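Local atomic coordinates of MP-4 (Mucuna pruriens, PDB entry 5DSS), a protein that contributes to the neutralization of snake venom by Mucuna pruriens seeds by stimulating cross-reactive antibodies, and belongs to a family of plant protease inhibitors. Residues 18-23 with 179-184; 51-56 with 162-167. One frame throughout, in Å; residues are numbered along the deposited sequence.

Contact 1. Residues 18-23 with 179-184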
loop_
_atom_site.group_PDB
_atom_site.type_symbol
_atom_site.label_atom_id
_atom_site.label_comp_id
_atom_site.label_asym_id
_atom_site.label_seq_id
_atom_site.Cartn_x
_atom_site.Cartn_y
_atom_site.Cartn_z
ATOM N N ARG A 18 -3.739 11.989 6.919
ATOM C CA ARG A 18 -2.989 13.026 6.201
ATOM C C ARG A 18 -1.609 13.103 6.826
ATOM O O ARG A 18 -0.879 14.074 6.646
ATOM C CB ARG A 18 -3.660 14.407 6.250
ATOM C CG ARG A 18 -2.995 15.423 5.307
ATOM C CD ARG A 18 -3.021 16.891 5.753
ATOM N NE ARG A 18 -2.463 17.126 7.089
ATOM C CZ ARG A 18 -1.174 17.329 7.376
ATOM N NH1 ARG A 18 -0.247 17.323 6.425
ATOM N NH2 ARG A 18 -0.804 17.548 8.636
ATOM N N GLY A 19 -1.270 12.089 7.607
ATOM C CA GLY A 19 0.033 12.031 8.199
ATOM C C GLY A 19 0.874 11.220 7.251
ATOM O O GLY A 19 0.458 10.132 6.831
ATOM N N LYS A 20 2.057 11.740 6.920
ATOM C CA LYS A 20 3.011 11.046 6.061
ATOM C C LYS A 20 3.777 9.995 6.834
ATOM O O LYS A 20 4.322 10.282 7.886
ATOM C CB LYS A 20 3.990 12.045 5.473
ATOM C CG LYS A 20 3.370 13.075 4.555
ATOM C CD LYS A 20 4.070 14.379 4.807
ATOM C CE LYS A 20 5.551 14.129 5.077
ATOM N NZ LYS A 20 6.362 15.340 5.405
ATOM N N TYR A 21 3.819 8.782 6.285
ATOM C CA TYR A 21 4.513 7.656 6.890
ATOM C C TYR A 21 5.326 6.891 5.869
ATOM O O TYR A 21 5.389 7.265 4.718
ATOM C CB TYR A 21 3.501 6.713 7.551
ATOM C CG TYR A 21 2.714 7.334 8.675
ATOM C CD1 TYR A 21 2.201 8.613 8.559
ATOM C CD2 TYR A 21 2.481 6.646 9.862
ATOM C CE1 TYR A 21 1.473 9.203 9.593
ATOM C CE2 TYR A 21 1.753 7.235 10.900
ATOM C CZ TYR A 21 1.244 8.514 10.750
ATOM O OH TYR A 21 0.523 9.122 11.739
ATOM N N TYR A 22 5.989 5.838 6.318
ATOM C CA TYR A 22 6.756 4.973 5.441
ATOM C C TYR A 22 6.304 3.609 5.892
ATOM O O TYR A 22 5.807 3.449 7.002
ATOM C CB TYR A 22 8.267 5.040 5.713
ATOM C CG TYR A 22 9.046 6.299 5.356
ATOM C CD1 TYR A 22 9.453 6.542 4.060
ATOM C CD2 TYR A 22 9.422 7.203 6.345
ATOM C CE1 TYR A 22 10.193 7.667 3.756
ATOM C CE2 TYR A 22 10.153 8.313 6.059
ATOM C CZ TYR A 22 10.541 8.553 4.767
ATOM O OH TYR A 22 11.280 9.693 4.473
ATOM N N ILE A 23 6.438 2.660 5.029
ATOM C CA ILE A 23 6.157 1.288 5.365
ATOM C C ILE A 23 7.414 0.427 5.107
ATOM O O ILE A 23 7.785 0.206 3.976
ATOM C CB ILE A 23 4.929 0.801 4.559
ATOM C CG1 ILE A 23 4.055 1.976 4.179
ATOM C CG2 ILE A 23 4.099 -0.183 5.349
ATOM C CD1 ILE A 23 2.932 1.585 3.292
ATOM N N GLU A 179 6.391 4.121 9.845
ATOM C CA GLU A 179 7.309 5.137 10.323
ATOM C C GLU A 179 6.724 6.446 9.870
ATOM O O GLU A 179 6.786 6.764 8.685
ATOM C CB GLU A 179 8.669 4.900 9.659
ATOM C CG GLU A 179 9.917 5.470 10.330
ATOM C CD GLU A 179 11.026 5.620 9.286
ATOM O OE1 GLU A 179 10.693 5.446 8.098
ATOM O OE2 GLU A 179 12.209 5.881 9.597
ATOM N N LYS A 180 6.131 7.193 10.802
ATOM C CA LYS A 180 5.649 8.528 10.494
ATOM C C LYS A 180 6.850 9.240 9.803
ATOM O O LYS A 180 8.000 8.887 10.035
ATOM C CB LYS A 180 5.256 9.265 11.786
ATOM C CG LYS A 180 5.042 10.767 11.625
ATOM C CD LYS A 180 4.023 11.090 10.527
ATOM C CE LYS A 180 3.826 12.596 10.366
ATOM N NZ LYS A 180 3.188 13.017 9.087
ATOM N N ALA A 181 6.565 10.219 8.954
ATOM C CA ALA A 181 7.617 10.910 8.221
ATOM C C ALA A 181 8.125 12.150 8.937
ATOM O O ALA A 181 8.912 12.904 8.374
ATOM C CB ALA A 181 7.133 11.269 6.830
ATOM N N GLY A 182 7.677 12.345 10.177
ATOM C CA GLY A 182 8.060 13.492 10.983
ATOM C C GLY A 182 6.948 14.524 11.021
ATOM O O GLY A 182 5.845 14.261 10.544
ATOM N N GLY A 183 7.249 15.711 11.546
ATOM C CA GLY A 183 6.290 16.802 11.591
ATOM C C GLY A 183 5.892 17.321 12.963
ATOM O O GLY A 183 6.310 16.810 14.000
ATOM N N GLY A 184 5.132 18.407 12.893
ATOM C CA GLY A 184 4.344 18.968 13.964
ATOM C C GLY A 184 3.005 19.178 13.279
ATOM O O GLY A 184 2.950 19.811 12.225
#
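Tyr21 and Tyr22 meet Glu179 and Lys180 where the first and last strands of the chain, 20-24 and 177-180, run antiparallel. The closure of N-terminal strand on C-terminal strand agrees with the beta-trefoil fold of the Kunitz-type (STI-like) inhibitors, the family to which the sequence belongs. Strand 20-24 lies in the middle of a three-stranded sheet, with 62-63 on its other flank. The backbone pairing is loose. Its one well-formed bond runs from Glu179 N to Tyr22 O, 3.0 Å long with 164° at the hydrogen, and the return bond from Tyr22 N to Glu179 O is weak and bent. Farther along, Ala181 N points at Lys20 O, but that oxygen is less surely placed, so little can rest on the bond.

The side chains divide between the two tyrosines. The CA of Lys180 sits over one face of the Tyr21 ring, 3.8 Å from the centroid and 18° off the normal, a CH-pi contact displaced toward the rim. CG of Lys180 is anti to its own backbone N (chi1 167°), and beyond it the chain bends at chi2; its outer part is less surely placed. The phenol at the far end of Tyr21 is held from outside the pair, its OH taking a hydrogen bond from the backbone N of Leu16. The CB bonds of Tyr22 and Glu179 point to the same face of the sheet, but the carboxylate of Glu179 lies too near the ring to be read closely; Asn58 also touches this tyrosine. Apolar packing carries on past the strand, where Ala181 CB meets Tyr22 CE2 at 4.3 Å and lies 3.5 Å from Lys20 CB.

Contact 2. Residues 51-56 with 162-167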
loop_
_atom_site.group_PDB
_atom_site.type_symbol
_atom_site.label_atom_id
_atom_site.label_comp_id
_atom_site.label_asym_id
_atom_site.label_seq_id
_atom_site.Cartn_x
_atom_site.Cartn_y
_atom_site.Cartn_z
ATOM N N GLN A 51 8.568 -2.480 -4.181
ATOM C CA GLN A 51 9.201 -2.758 -2.921
ATOM C C GLN A 51 10.634 -3.015 -3.243
ATOM O O GLN A 51 11.013 -3.643 -4.232
ATOM C CB GLN A 51 8.725 -4.003 -2.303
ATOM C CG GLN A 51 7.346 -3.916 -1.738
ATOM C CD GLN A 51 7.325 -4.634 -0.439
ATOM O OE1 GLN A 51 8.388 -4.830 0.194
ATOM N NE2 GLN A 51 6.133 -5.073 -0.008
ATOM N N ASP A 52 11.459 -2.550 -2.396
ATOM C CA ASP A 52 12.848 -2.484 -2.611
ATOM C C ASP A 52 13.553 -3.734 -2.272
ATOM O O ASP A 52 13.266 -4.310 -1.315
ATOM C CB ASP A 52 13.308 -1.485 -1.641
ATOM C CG ASP A 52 14.237 -0.563 -2.170
ATOM O OD1 ASP A 52 15.128 -0.864 -2.861
ATOM O OD2 ASP A 52 14.067 0.537 -1.909
ATOM N N TYR A 53 14.525 -4.121 -3.025
ATOM C CA TYR A 53 15.368 -5.252 -2.720
ATOM C C TYR A 53 16.519 -4.764 -1.854
ATOM O O TYR A 53 17.340 -5.565 -1.346
ATOM C CB TYR A 53 15.873 -5.927 -3.995
ATOM C CG TYR A 53 14.850 -6.856 -4.658
ATOM C CD1 TYR A 53 13.915 -7.582 -3.892
ATOM C CD2 TYR A 53 14.840 -7.025 -6.038
ATOM C CE1 TYR A 53 12.994 -8.417 -4.491
ATOM C CE2 TYR A 53 13.935 -7.882 -6.638
ATOM C CZ TYR A 53 13.010 -8.574 -5.870
ATOM O OH TYR A 53 12.117 -9.427 -6.527
ATOM N N ASN A 54 16.562 -3.448 -1.678
ATOM C CA ASN A 54 17.558 -2.773 -0.865
ATOM C C ASN A 54 16.923 -1.925 0.247
ATOM O O ASN A 54 15.922 -1.232 0.032
ATOM C CB ASN A 54 18.489 -1.930 -1.750
ATOM C CG ASN A 54 19.809 -1.609 -1.081
ATOM O OD1 ASN A 54 20.671 -2.473 -0.910
ATOM N ND2 ASN A 54 19.990 -0.345 -0.721
ATOM N N GLU A 55 17.572 -1.948 1.412
ATOM C CA GLU A 55 17.112 -1.242 2.615
ATOM C C GLU A 55 17.570 0.174 2.916
ATOM O O GLU A 55 17.312 0.700 3.961
ATOM C CB GLU A 55 17.248 -2.098 3.851
ATOM C CG GLU A 55 17.003 -3.573 3.540
ATOM C CD GLU A 55 18.126 -4.230 2.755
ATOM O OE1 GLU A 55 19.051 -3.543 2.253
ATOM O OE2 GLU A 55 18.089 -5.470 2.631
ATOM N N ALA A 56 18.321 0.761 1.986
ATOM C CA ALA A 56 18.847 2.086 2.157
ATOM C C ALA A 56 17.809 3.183 1.927
ATOM O O ALA A 56 17.962 4.366 2.302
ATOM C CB ALA A 56 19.954 2.260 1.196
ATOM N N GLU A 162 12.227 -7.397 -11.247
ATOM C CA GLU A 162 12.550 -5.979 -11.389
ATOM C C GLU A 162 12.666 -5.322 -10.035
ATOM O O GLU A 162 13.325 -4.296 -9.854
ATOM C CB GLU A 162 11.430 -5.378 -12.199
ATOM C CG GLU A 162 10.776 -6.472 -13.037
ATOM C CD GLU A 162 10.252 -5.991 -14.362
ATOM O OE1 GLU A 162 9.457 -5.039 -14.345
ATOM O OE2 GLU A 162 10.626 -6.572 -15.401
ATOM N N GLY A 163 12.016 -5.976 -9.090
ATOM C CA GLY A 163 11.842 -5.501 -7.743
ATOM C C GLY A 163 10.693 -6.373 -7.313
ATOM O O GLY A 163 10.609 -7.542 -7.691
ATOM N N ARG A 164 9.789 -5.792 -6.546
ATOM C CA ARG A 164 8.697 -6.531 -6.006
ATOM C C ARG A 164 7.373 -5.775 -6.119
ATOM O O ARG A 164 7.073 -4.892 -5.309
ATOM C CB ARG A 164 9.000 -6.770 -4.556
ATOM C CG ARG A 164 8.745 -8.174 -4.096
ATOM C CD ARG A 164 9.204 -8.194 -2.672
ATOM N NE ARG A 164 9.638 -9.518 -2.296
ATOM C CZ ARG A 164 10.861 -9.787 -1.881
ATOM N NH1 ARG A 164 11.749 -8.792 -1.798
ATOM N NH2 ARG A 164 11.166 -11.038 -1.523
ATOM N N ARG A 165 6.577 -6.132 -7.123
ATOM C CA ARG A 165 5.286 -5.493 -7.340
ATOM C C ARG A 165 4.331 -6.030 -6.287
ATOM O O ARG A 165 4.149 -7.246 -6.161
ATOM C CB ARG A 165 4.727 -5.845 -8.752
ATOM C CG ARG A 165 5.721 -5.454 -9.859
ATOM C CD ARG A 165 5.597 -6.180 -11.186
ATOM N NE ARG A 165 4.537 -5.601 -12.005
ATOM C CZ ARG A 165 4.399 -5.771 -13.328
ATOM N NH1 ARG A 165 5.263 -6.514 -14.025
ATOM N NH2 ARG A 165 3.388 -5.189 -13.968
ATOM N N LEU A 166 3.745 -5.142 -5.497
ATOM C CA LEU A 166 2.717 -5.584 -4.586
ATOM C C LEU A 166 1.531 -6.198 -5.317
ATOM O O LEU A 166 1.373 -6.001 -6.517
ATOM C CB LEU A 166 2.227 -4.419 -3.746
ATOM C CG LEU A 166 3.052 -3.977 -2.548
ATOM C CD1 LEU A 166 2.317 -2.824 -1.869
ATOM C CD2 LEU A 166 3.246 -5.152 -1.607
ATOM N N GLY A 167 0.678 -6.922 -4.589
ATOM C CA GLY A 167 -0.460 -7.557 -5.212
ATOM C C GLY A 167 -1.376 -8.088 -4.150
ATOM O O GLY A 167 -1.027 -8.034 -2.977
#
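The guanidinium of Arg164 meets the ring of Tyr53 at its edge, not over its face as a cation-pi stack would need. NH1 lies near the ring plane, 3.0 Å from Tyr53 CE1, and CZ of Arg164 is in that plane too. Seen from the arginine, Tyr53 CZ lies over one face of the guanidinium, with the two planes 76° apart and the side chains crossing at about a right angle. Arg164 gets there with a chain extended from CG to NE, and its NH2 has a weak hydrogen bond to Pro30 O.

The same tyrosine leans on Gly163, whose CA is 3.4 Å from Tyr53 CE2. The phenol OH ends 2.7 Å from Gly163 O.

Beside this pair, strand 49-51 reaches its end against strand 164-167, its antiparallel neighbour in a four-stranded sheet of what is probably a beta-trefoil, as in other Kunitz-type inhibitors. Gln51 N bonds to Arg164 O at 3.1 Å, while the answering bond from Arg164 N is weak. Both side chains leave on one face, so their CB atoms pack 3.6 Å apart. Past Gln51 the chain turns away: Asp52 OD1 accepts from Asn54 N, from above the carboxylate plane, closing an Asx turn. Farther along strand 164-167, Leu166 crosses Gln51 at about a right angle, and its CD2 touches Gln51 NE2 at 3.3 Å.

Both contacts are loose antiparallel strand pairings, each with one sound backbone bond and a weak partner. Both are partly buried; in contact 2 half the touching residues are buried but one, Tyr53, is exposed. Contact 1 ties the two ends of the chain together in the three-stranded sheet. Contact 2 lies in the four-stranded sheet and joins two interior parts of the sequence. Strands 164-167 and 177-180 follow one another, so the chain passes directly from one pairing to the other, although the contact centres are 20 Å apart and the two do not touch. Their aromatic chemistry differs: in contact 1 a lysine's CA lies over a ring face, in contact 2 an arginine's charged end meets a ring edge beside a turn.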